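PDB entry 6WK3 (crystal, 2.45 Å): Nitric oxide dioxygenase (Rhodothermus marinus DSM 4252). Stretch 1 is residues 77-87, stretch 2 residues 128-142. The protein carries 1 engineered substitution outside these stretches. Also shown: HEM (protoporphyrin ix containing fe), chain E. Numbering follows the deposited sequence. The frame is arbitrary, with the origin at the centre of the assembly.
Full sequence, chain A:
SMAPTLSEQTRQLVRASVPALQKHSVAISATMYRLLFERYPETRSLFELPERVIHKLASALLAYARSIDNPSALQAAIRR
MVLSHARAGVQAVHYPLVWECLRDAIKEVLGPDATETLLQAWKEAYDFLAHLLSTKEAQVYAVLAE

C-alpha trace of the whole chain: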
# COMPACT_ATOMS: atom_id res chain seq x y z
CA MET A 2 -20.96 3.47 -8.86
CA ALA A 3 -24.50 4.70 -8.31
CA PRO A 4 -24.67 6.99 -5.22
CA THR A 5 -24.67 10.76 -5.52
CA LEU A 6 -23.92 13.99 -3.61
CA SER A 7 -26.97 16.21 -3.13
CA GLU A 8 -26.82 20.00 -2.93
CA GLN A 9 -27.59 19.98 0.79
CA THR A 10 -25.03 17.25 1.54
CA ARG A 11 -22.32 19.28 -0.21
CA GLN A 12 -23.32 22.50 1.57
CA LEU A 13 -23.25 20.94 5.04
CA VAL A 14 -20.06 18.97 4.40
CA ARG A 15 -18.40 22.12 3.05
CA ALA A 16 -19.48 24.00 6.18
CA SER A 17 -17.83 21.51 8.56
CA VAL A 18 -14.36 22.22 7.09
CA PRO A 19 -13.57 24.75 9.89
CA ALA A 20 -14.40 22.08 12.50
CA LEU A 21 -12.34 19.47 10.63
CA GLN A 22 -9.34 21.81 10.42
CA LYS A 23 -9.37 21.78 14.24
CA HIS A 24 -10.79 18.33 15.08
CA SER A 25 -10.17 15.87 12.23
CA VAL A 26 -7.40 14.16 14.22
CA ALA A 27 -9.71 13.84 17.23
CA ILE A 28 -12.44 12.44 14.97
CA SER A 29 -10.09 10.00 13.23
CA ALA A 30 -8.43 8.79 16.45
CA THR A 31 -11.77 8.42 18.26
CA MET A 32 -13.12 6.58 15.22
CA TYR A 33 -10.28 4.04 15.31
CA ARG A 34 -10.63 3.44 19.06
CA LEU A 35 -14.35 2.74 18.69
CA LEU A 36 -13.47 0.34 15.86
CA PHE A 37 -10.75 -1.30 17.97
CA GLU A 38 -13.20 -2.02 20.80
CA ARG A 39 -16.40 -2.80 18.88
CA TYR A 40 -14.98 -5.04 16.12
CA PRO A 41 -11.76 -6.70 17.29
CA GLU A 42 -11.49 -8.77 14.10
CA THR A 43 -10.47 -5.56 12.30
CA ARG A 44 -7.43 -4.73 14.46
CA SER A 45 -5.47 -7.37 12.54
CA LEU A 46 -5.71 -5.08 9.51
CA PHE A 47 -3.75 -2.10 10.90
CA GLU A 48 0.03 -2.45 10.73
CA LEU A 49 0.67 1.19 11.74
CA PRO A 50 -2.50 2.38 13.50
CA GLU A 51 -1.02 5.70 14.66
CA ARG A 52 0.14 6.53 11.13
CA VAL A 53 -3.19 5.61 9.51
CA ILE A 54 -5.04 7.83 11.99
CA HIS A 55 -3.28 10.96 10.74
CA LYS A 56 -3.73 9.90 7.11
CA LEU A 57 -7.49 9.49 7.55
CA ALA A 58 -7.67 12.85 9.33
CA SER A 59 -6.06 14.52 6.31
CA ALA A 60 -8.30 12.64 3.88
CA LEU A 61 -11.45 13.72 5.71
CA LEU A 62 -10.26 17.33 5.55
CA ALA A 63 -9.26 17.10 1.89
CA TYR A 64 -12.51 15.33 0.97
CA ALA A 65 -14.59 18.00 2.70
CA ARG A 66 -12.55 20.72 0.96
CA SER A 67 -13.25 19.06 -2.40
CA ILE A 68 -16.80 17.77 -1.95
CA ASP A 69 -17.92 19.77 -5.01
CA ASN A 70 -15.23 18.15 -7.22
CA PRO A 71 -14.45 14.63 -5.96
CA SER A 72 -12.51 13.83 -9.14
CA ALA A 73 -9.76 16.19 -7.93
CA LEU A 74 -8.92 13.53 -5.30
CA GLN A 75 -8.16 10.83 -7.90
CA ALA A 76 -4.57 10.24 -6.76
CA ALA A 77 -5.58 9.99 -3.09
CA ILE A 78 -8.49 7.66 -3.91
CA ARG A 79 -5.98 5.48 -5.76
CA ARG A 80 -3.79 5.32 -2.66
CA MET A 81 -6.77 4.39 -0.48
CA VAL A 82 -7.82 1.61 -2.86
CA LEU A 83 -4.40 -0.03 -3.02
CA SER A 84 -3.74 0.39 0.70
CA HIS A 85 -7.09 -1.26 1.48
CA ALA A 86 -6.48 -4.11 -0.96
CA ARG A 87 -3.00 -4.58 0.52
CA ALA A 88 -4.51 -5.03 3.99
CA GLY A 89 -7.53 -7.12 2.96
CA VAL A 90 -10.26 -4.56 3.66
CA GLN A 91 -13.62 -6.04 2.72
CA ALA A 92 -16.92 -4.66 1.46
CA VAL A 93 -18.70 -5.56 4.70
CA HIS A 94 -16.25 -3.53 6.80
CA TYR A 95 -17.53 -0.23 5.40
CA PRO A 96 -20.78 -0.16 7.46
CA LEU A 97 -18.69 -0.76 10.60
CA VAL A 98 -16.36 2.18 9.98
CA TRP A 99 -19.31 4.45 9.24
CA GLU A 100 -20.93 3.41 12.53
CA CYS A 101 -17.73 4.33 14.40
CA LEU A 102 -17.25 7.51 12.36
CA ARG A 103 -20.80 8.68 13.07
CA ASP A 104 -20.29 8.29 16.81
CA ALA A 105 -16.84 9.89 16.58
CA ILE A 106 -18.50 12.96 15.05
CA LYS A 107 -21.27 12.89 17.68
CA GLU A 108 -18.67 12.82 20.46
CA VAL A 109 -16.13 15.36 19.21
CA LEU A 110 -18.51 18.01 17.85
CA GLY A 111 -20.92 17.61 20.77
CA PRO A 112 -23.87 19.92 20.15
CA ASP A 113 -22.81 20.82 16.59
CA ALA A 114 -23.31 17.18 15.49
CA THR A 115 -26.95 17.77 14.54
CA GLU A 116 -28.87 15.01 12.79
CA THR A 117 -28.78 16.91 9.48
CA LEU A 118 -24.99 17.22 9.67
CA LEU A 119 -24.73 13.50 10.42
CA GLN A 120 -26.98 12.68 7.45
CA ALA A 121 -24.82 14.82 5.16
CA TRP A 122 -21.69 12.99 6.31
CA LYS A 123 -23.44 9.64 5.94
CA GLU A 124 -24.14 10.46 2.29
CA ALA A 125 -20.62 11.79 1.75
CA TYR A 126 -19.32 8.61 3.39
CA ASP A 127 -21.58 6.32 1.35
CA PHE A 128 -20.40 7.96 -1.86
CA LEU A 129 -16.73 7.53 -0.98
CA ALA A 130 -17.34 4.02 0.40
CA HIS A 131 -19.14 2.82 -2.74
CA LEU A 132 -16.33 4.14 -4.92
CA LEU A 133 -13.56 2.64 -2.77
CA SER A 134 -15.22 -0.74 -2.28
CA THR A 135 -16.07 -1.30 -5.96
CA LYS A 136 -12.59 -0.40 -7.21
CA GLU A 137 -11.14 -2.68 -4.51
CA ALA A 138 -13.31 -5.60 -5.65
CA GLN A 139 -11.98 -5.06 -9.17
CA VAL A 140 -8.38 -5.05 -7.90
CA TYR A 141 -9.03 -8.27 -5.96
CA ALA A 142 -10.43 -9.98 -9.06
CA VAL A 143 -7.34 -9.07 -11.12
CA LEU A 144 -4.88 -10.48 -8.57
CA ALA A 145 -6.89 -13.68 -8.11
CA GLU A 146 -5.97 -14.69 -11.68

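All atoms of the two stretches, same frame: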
# COMPACT_ATOMS: atom_id res chain seq x y z
N ALA A 77 -5.39 10.43 -4.47
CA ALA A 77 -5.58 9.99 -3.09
C ALA A 77 -6.53 8.80 -3.02
O ALA A 77 -6.33 7.89 -2.21
CB ALA A 77 -6.09 11.14 -2.23
N ILE A 78 -7.59 8.81 -3.84
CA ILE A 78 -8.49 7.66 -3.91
C ILE A 78 -7.72 6.42 -4.35
O ILE A 78 -7.94 5.32 -3.84
CB ILE A 78 -9.66 7.98 -4.86
CG1 ILE A 78 -10.61 9.00 -4.22
CG2 ILE A 78 -10.41 6.70 -5.24
CD1 ILE A 78 -11.40 9.80 -5.24
N ARG A 79 -6.82 6.59 -5.33
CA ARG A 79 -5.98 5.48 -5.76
C ARG A 79 -5.18 4.91 -4.60
O ARG A 79 -5.12 3.69 -4.41
CB ARG A 79 -5.05 5.95 -6.88
CG ARG A 79 -5.05 5.05 -8.11
CD ARG A 79 -3.83 5.33 -9.00
NE ARG A 79 -3.62 6.76 -9.22
CZ ARG A 79 -4.34 7.49 -10.07
NH1 ARG A 79 -5.31 6.94 -10.78
NH2 ARG A 79 -4.07 8.79 -10.20
N ARG A 80 -4.55 5.78 -3.81
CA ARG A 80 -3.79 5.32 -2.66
C ARG A 80 -4.67 4.56 -1.68
O ARG A 80 -4.28 3.50 -1.18
CB ARG A 80 -3.12 6.51 -1.96
CG ARG A 80 -1.70 6.77 -2.41
CD ARG A 80 -0.97 7.65 -1.41
NE ARG A 80 -1.87 8.63 -0.80
CZ ARG A 80 -2.15 9.82 -1.31
NH1 ARG A 80 -1.61 10.20 -2.46
NH2 ARG A 80 -2.98 10.64 -0.67
N MET A 81 -5.87 5.08 -1.40
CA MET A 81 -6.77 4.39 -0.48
C MET A 81 -7.13 3.00 -0.99
O MET A 81 -7.16 2.04 -0.22
CB MET A 81 -8.04 5.21 -0.27
CG MET A 81 -7.82 6.50 0.47
SD MET A 81 -9.30 7.51 0.54
CE MET A 81 -8.60 9.14 0.31
N VAL A 82 -7.41 2.89 -2.29
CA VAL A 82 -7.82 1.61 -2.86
C VAL A 82 -6.72 0.57 -2.69
O VAL A 82 -6.97 -0.56 -2.25
CB VAL A 82 -8.20 1.79 -4.34
CG1 VAL A 82 -8.21 0.44 -5.06
CG2 VAL A 82 -9.55 2.49 -4.46
N LEU A 83 -5.49 0.94 -3.03
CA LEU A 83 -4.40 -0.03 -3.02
C LEU A 83 -3.94 -0.33 -1.60
O LEU A 83 -3.57 -1.48 -1.31
CB LEU A 83 -3.24 0.48 -3.88
CG LEU A 83 -3.66 0.75 -5.33
CD1 LEU A 83 -2.62 1.56 -6.07
CD2 LEU A 83 -3.94 -0.57 -6.05
N SER A 84 -3.98 0.66 -0.71
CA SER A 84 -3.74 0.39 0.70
C SER A 84 -4.77 -0.59 1.26
O SER A 84 -4.41 -1.57 1.92
CB SER A 84 -3.76 1.70 1.49
OG SER A 84 -2.74 2.58 1.05
N HIS A 85 -6.05 -0.36 0.98
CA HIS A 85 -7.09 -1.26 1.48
C HIS A 85 -6.89 -2.67 0.94
O HIS A 85 -6.98 -3.65 1.69
CB HIS A 85 -8.47 -0.74 1.08
CG HIS A 85 -8.90 0.44 1.87
ND1 HIS A 85 -10.02 1.19 1.54
CD2 HIS A 85 -8.38 1.02 2.98
CE1 HIS A 85 -10.16 2.17 2.41
NE2 HIS A 85 -9.18 2.09 3.29
N ALA A 86 -6.66 -2.79 -0.36
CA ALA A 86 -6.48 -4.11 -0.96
C ALA A 86 -5.24 -4.79 -0.39
O ALA A 86 -5.23 -6.01 -0.20
CB ALA A 86 -6.39 -3.99 -2.48
N ARG A 87 -4.19 -4.02 -0.11
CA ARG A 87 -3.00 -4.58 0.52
C ARG A 87 -3.32 -5.20 1.87
O ARG A 87 -2.79 -6.26 2.21
CB ARG A 87 -1.93 -3.49 0.66
CG ARG A 87 -0.64 -3.97 1.32
CD ARG A 87 0.46 -2.93 1.21
NE ARG A 87 0.10 -1.68 1.88
CZ ARG A 87 0.81 -0.56 1.81
NH1 ARG A 87 1.93 -0.52 1.10
NH2 ARG A 87 0.41 0.53 2.45
N PHE A 128 -20.97 7.73 -0.54
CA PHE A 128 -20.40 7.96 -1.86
C PHE A 128 -18.96 7.46 -1.92
O PHE A 128 -18.60 6.66 -2.79
CB PHE A 128 -20.48 9.45 -2.21
CG PHE A 128 -19.78 9.82 -3.49
CD1 PHE A 128 -20.44 9.72 -4.71
CD2 PHE A 128 -18.46 10.26 -3.49
CE1 PHE A 128 -19.80 10.05 -5.89
CE2 PHE A 128 -17.82 10.60 -4.66
CZ PHE A 128 -18.49 10.50 -5.87
N LEU A 129 -18.13 7.92 -0.98
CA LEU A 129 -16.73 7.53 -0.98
C LEU A 129 -16.57 6.03 -0.74
O LEU A 129 -15.71 5.39 -1.36
CB LEU A 129 -15.97 8.34 0.07
CG LEU A 129 -14.45 8.33 -0.00
CD1 LEU A 129 -13.96 8.53 -1.44
CD2 LEU A 129 -13.91 9.41 0.91
N ALA A 130 -17.40 5.46 0.13
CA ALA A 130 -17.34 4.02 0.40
C ALA A 130 -17.67 3.21 -0.85
O ALA A 130 -16.99 2.22 -1.15
CB ALA A 130 -18.28 3.66 1.54
N HIS A 131 -18.73 3.59 -1.57
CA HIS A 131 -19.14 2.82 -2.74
C HIS A 131 -18.07 2.88 -3.83
O HIS A 131 -17.85 1.90 -4.54
CB HIS A 131 -20.47 3.34 -3.28
CG HIS A 131 -21.09 2.47 -4.33
ND1 HIS A 131 -21.99 1.47 -4.03
CD2 HIS A 131 -20.92 2.44 -5.67
CE1 HIS A 131 -22.37 0.87 -5.15
NE2 HIS A 131 -21.73 1.44 -6.16
N LEU A 132 -17.40 4.02 -3.95
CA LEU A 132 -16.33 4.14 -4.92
C LEU A 132 -15.11 3.32 -4.51
O LEU A 132 -14.53 2.61 -5.33
CB LEU A 132 -15.99 5.62 -5.09
CG LEU A 132 -14.75 6.07 -5.86
CD1 LEU A 132 -14.62 5.32 -7.18
CD2 LEU A 132 -14.86 7.58 -6.07
N LEU A 133 -14.72 3.40 -3.23
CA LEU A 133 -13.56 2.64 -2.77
C LEU A 133 -13.80 1.14 -2.83
O LEU A 133 -12.94 0.38 -3.29
CB LEU A 133 -13.20 3.07 -1.34
CG LEU A 133 -12.64 4.48 -1.20
CD1 LEU A 133 -12.24 4.75 0.23
CD2 LEU A 133 -11.47 4.68 -2.16
N SER A 134 -14.97 0.69 -2.38
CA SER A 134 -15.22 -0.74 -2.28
C SER A 134 -15.36 -1.40 -3.66
O SER A 134 -14.96 -2.55 -3.83
CB SER A 134 -16.47 -1.00 -1.44
OG SER A 134 -17.59 -0.32 -1.98
N THR A 135 -15.92 -0.69 -4.64
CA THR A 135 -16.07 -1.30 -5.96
C THR A 135 -14.74 -1.37 -6.70
O THR A 135 -14.45 -2.38 -7.35
CB THR A 135 -17.12 -0.55 -6.78
OG1 THR A 135 -16.88 0.86 -6.71
CG2 THR A 135 -18.52 -0.84 -6.25
N LYS A 136 -13.92 -0.33 -6.61
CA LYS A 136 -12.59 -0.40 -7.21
C LYS A 136 -11.72 -1.45 -6.53
O LYS A 136 -10.90 -2.10 -7.19
CB LYS A 136 -11.91 0.97 -7.15
N GLU A 137 -11.89 -1.65 -5.21
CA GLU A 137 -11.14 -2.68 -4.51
C GLU A 137 -11.55 -4.08 -4.97
O GLU A 137 -10.69 -4.95 -5.16
CB GLU A 137 -11.34 -2.55 -3.00
CG GLU A 137 -10.34 -1.65 -2.30
CD GLU A 137 -10.98 -0.75 -1.24
OE1 GLU A 137 -11.87 -1.23 -0.49
OE2 GLU A 137 -10.60 0.43 -1.17
N ALA A 138 -12.85 -4.32 -5.14
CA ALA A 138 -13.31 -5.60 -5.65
C ALA A 138 -12.71 -5.90 -7.02
O ALA A 138 -12.33 -7.03 -7.31
CB ALA A 138 -14.84 -5.63 -5.71
N GLN A 139 -12.62 -4.87 -7.87
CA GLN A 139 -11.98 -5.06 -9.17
C GLN A 139 -10.51 -5.43 -9.02
O GLN A 139 -10.01 -6.30 -9.73
CB GLN A 139 -12.13 -3.80 -10.02
CG GLN A 139 -13.56 -3.45 -10.40
CD GLN A 139 -13.63 -2.25 -11.32
OE1 GLN A 139 -13.05 -1.20 -11.03
NE2 GLN A 139 -14.33 -2.39 -12.44
N VAL A 140 -9.80 -4.77 -8.10
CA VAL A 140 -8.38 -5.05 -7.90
C VAL A 140 -8.19 -6.46 -7.35
O VAL A 140 -7.25 -7.17 -7.73
CB VAL A 140 -7.75 -3.99 -6.98
CG1 VAL A 140 -6.42 -4.49 -6.42
CG2 VAL A 140 -7.56 -2.68 -7.73
N TYR A 141 -9.08 -6.90 -6.46
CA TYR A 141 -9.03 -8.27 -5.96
C TYR A 141 -9.19 -9.27 -7.10
O TYR A 141 -8.43 -10.24 -7.20
CB TYR A 141 -10.11 -8.48 -4.90
CG TYR A 141 -9.82 -7.82 -3.57
CD1 TYR A 141 -8.53 -7.77 -3.05
CD2 TYR A 141 -10.84 -7.25 -2.82
CE1 TYR A 141 -8.27 -7.17 -1.83
CE2 TYR A 141 -10.60 -6.65 -1.61
CZ TYR A 141 -9.31 -6.61 -1.12
OH TYR A 141 -9.07 -6.01 0.10
N ALA A 142 -10.16 -9.03 -7.99
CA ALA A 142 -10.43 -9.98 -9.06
C ALA A 142 -9.25 -10.11 -10.02
O ALA A 142 -9.02 -11.19 -10.57
CB ALA A 142 -11.69 -9.56 -9.82
CHA HEM E . -5.80 3.11 5.09
CHB HEM E . -9.38 6.31 4.30
CHC HEM E . -12.51 2.68 4.97
CHD HEM E . -9.01 0.15 7.19
C1A HEM E . -6.48 4.27 4.75
C2A HEM E . -5.89 5.51 4.31
C3A HEM E . -6.87 6.39 4.10
C4A HEM E . -8.13 5.74 4.39
CMA HEM E . -6.69 7.84 3.62
CAA HEM E . -4.38 5.77 4.11
CBA HEM E . -4.02 5.40 2.67
CGA HEM E . -2.61 5.83 2.38
O1A HEM E . -1.69 4.98 2.50
O2A HEM E . -2.39 7.02 2.03
C1B HEM E . -10.56 5.60 4.35
C2B HEM E . -11.88 6.09 4.03
C3B HEM E . -12.75 5.08 4.22
C4B HEM E . -12.00 3.92 4.67
CMB HEM E . -12.17 7.53 3.56
CAB HEM E . -14.29 5.04 4.01
CBB HEM E . -14.94 5.90 3.22
C1C HEM E . -11.86 1.68 5.66
C2C HEM E . -12.44 0.45 6.13
C3C HEM E . -11.50 -0.25 6.77
C4C HEM E . -10.25 0.49 6.70
CMC HEM E . -13.92 0.03 5.96
CAC HEM E . -11.75 -1.63 7.41
CBC HEM E . -11.02 -2.05 8.45
C1D HEM E . -7.81 0.64 6.72
C2D HEM E . -6.49 0.03 6.81
C3D HEM E . -5.61 0.87 6.22
C4D HEM E . -6.33 2.02 5.75
CMD HEM E . -6.18 -1.33 7.47
CAD HEM E . -4.08 0.70 6.05
CBD HEM E . -3.79 -0.33 4.97
CGD HEM E . -2.37 -0.18 4.46
O1D HEM E . -1.81 0.94 4.55
O2D HEM E . -1.82 -1.19 3.95
NA HEM E . -7.84 4.45 4.79
NB HEM E . -10.67 4.28 4.73
NC HEM E . -10.52 1.67 6.02
ND HEM E . -7.66 1.84 6.07
FE HEM E . -9.18 3.10 5.51

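How a helix that carries a metal ligand is held by its neighbour is well illustrated by this nitric oxide dioxygenase, in which helices 77-87 and 128-142 cross at -55° with their axes 9.2 Å apart. Read along the second helix, the contact passes from leucines, through a single polar bond, to a valine and a tyrosine that pack on Ala86.

Leu129 and Leu132 open the interface modestly. Each directs its CA-to-CB bond sideways, yet the end of each side chain comes nearer and meets Ile78: Leu129 CD1 lies 4.4 Å from Ile78 CG1, and Leu132 CD2 lies 4.2 Å from Ile78 CD1. Leu133 goes deeper, a knob seated among Ile78, Met81, Val82 and His85. Leu133 CD2 approaches Val82 CG2 at 3.7 Å and Ile78 CG2 at 3.8 Å, while Leu133 CD1 stands 4.0 Å from His85 CE1.

The packing is reciprocal. Val82 fits among Leu133, Lys136, Glu137 and Val140, and Val82 CG2 reaches to 3.9 Å from Lys136 CB, the last side-chain atom modelled there.

At Glu137 the register is closest, its CA 5.7 Å from Val82 CA, and the principle becomes explicit. His85 binds the heme iron through NE2, 2.4 Å from HEM FE, while ND1, the other ring nitrogen, donates to Glu137 and also has a partner elsewhere in the structure. His85 ND1 donates to Glu137 OE2 at 2.9 Å, with the acceptor near the ring plane and an N-H...O angle of 142°. The ring is thus engaged at both nitrogens, by iron at NE2 and by a carboxylate of the neighbouring helix at ND1.

Beyond it, Val140 and Tyr141 both pack against Ala86. Val140 CG1 lies 4.0 Å from Ala86 CB, and Val140 CG2 4.2 Å from Val82 CG1. Tyr141 closes the contact, its CE1 3.8 Å from Ala86 CB and its OH 3.4 Å from Ala86 CA.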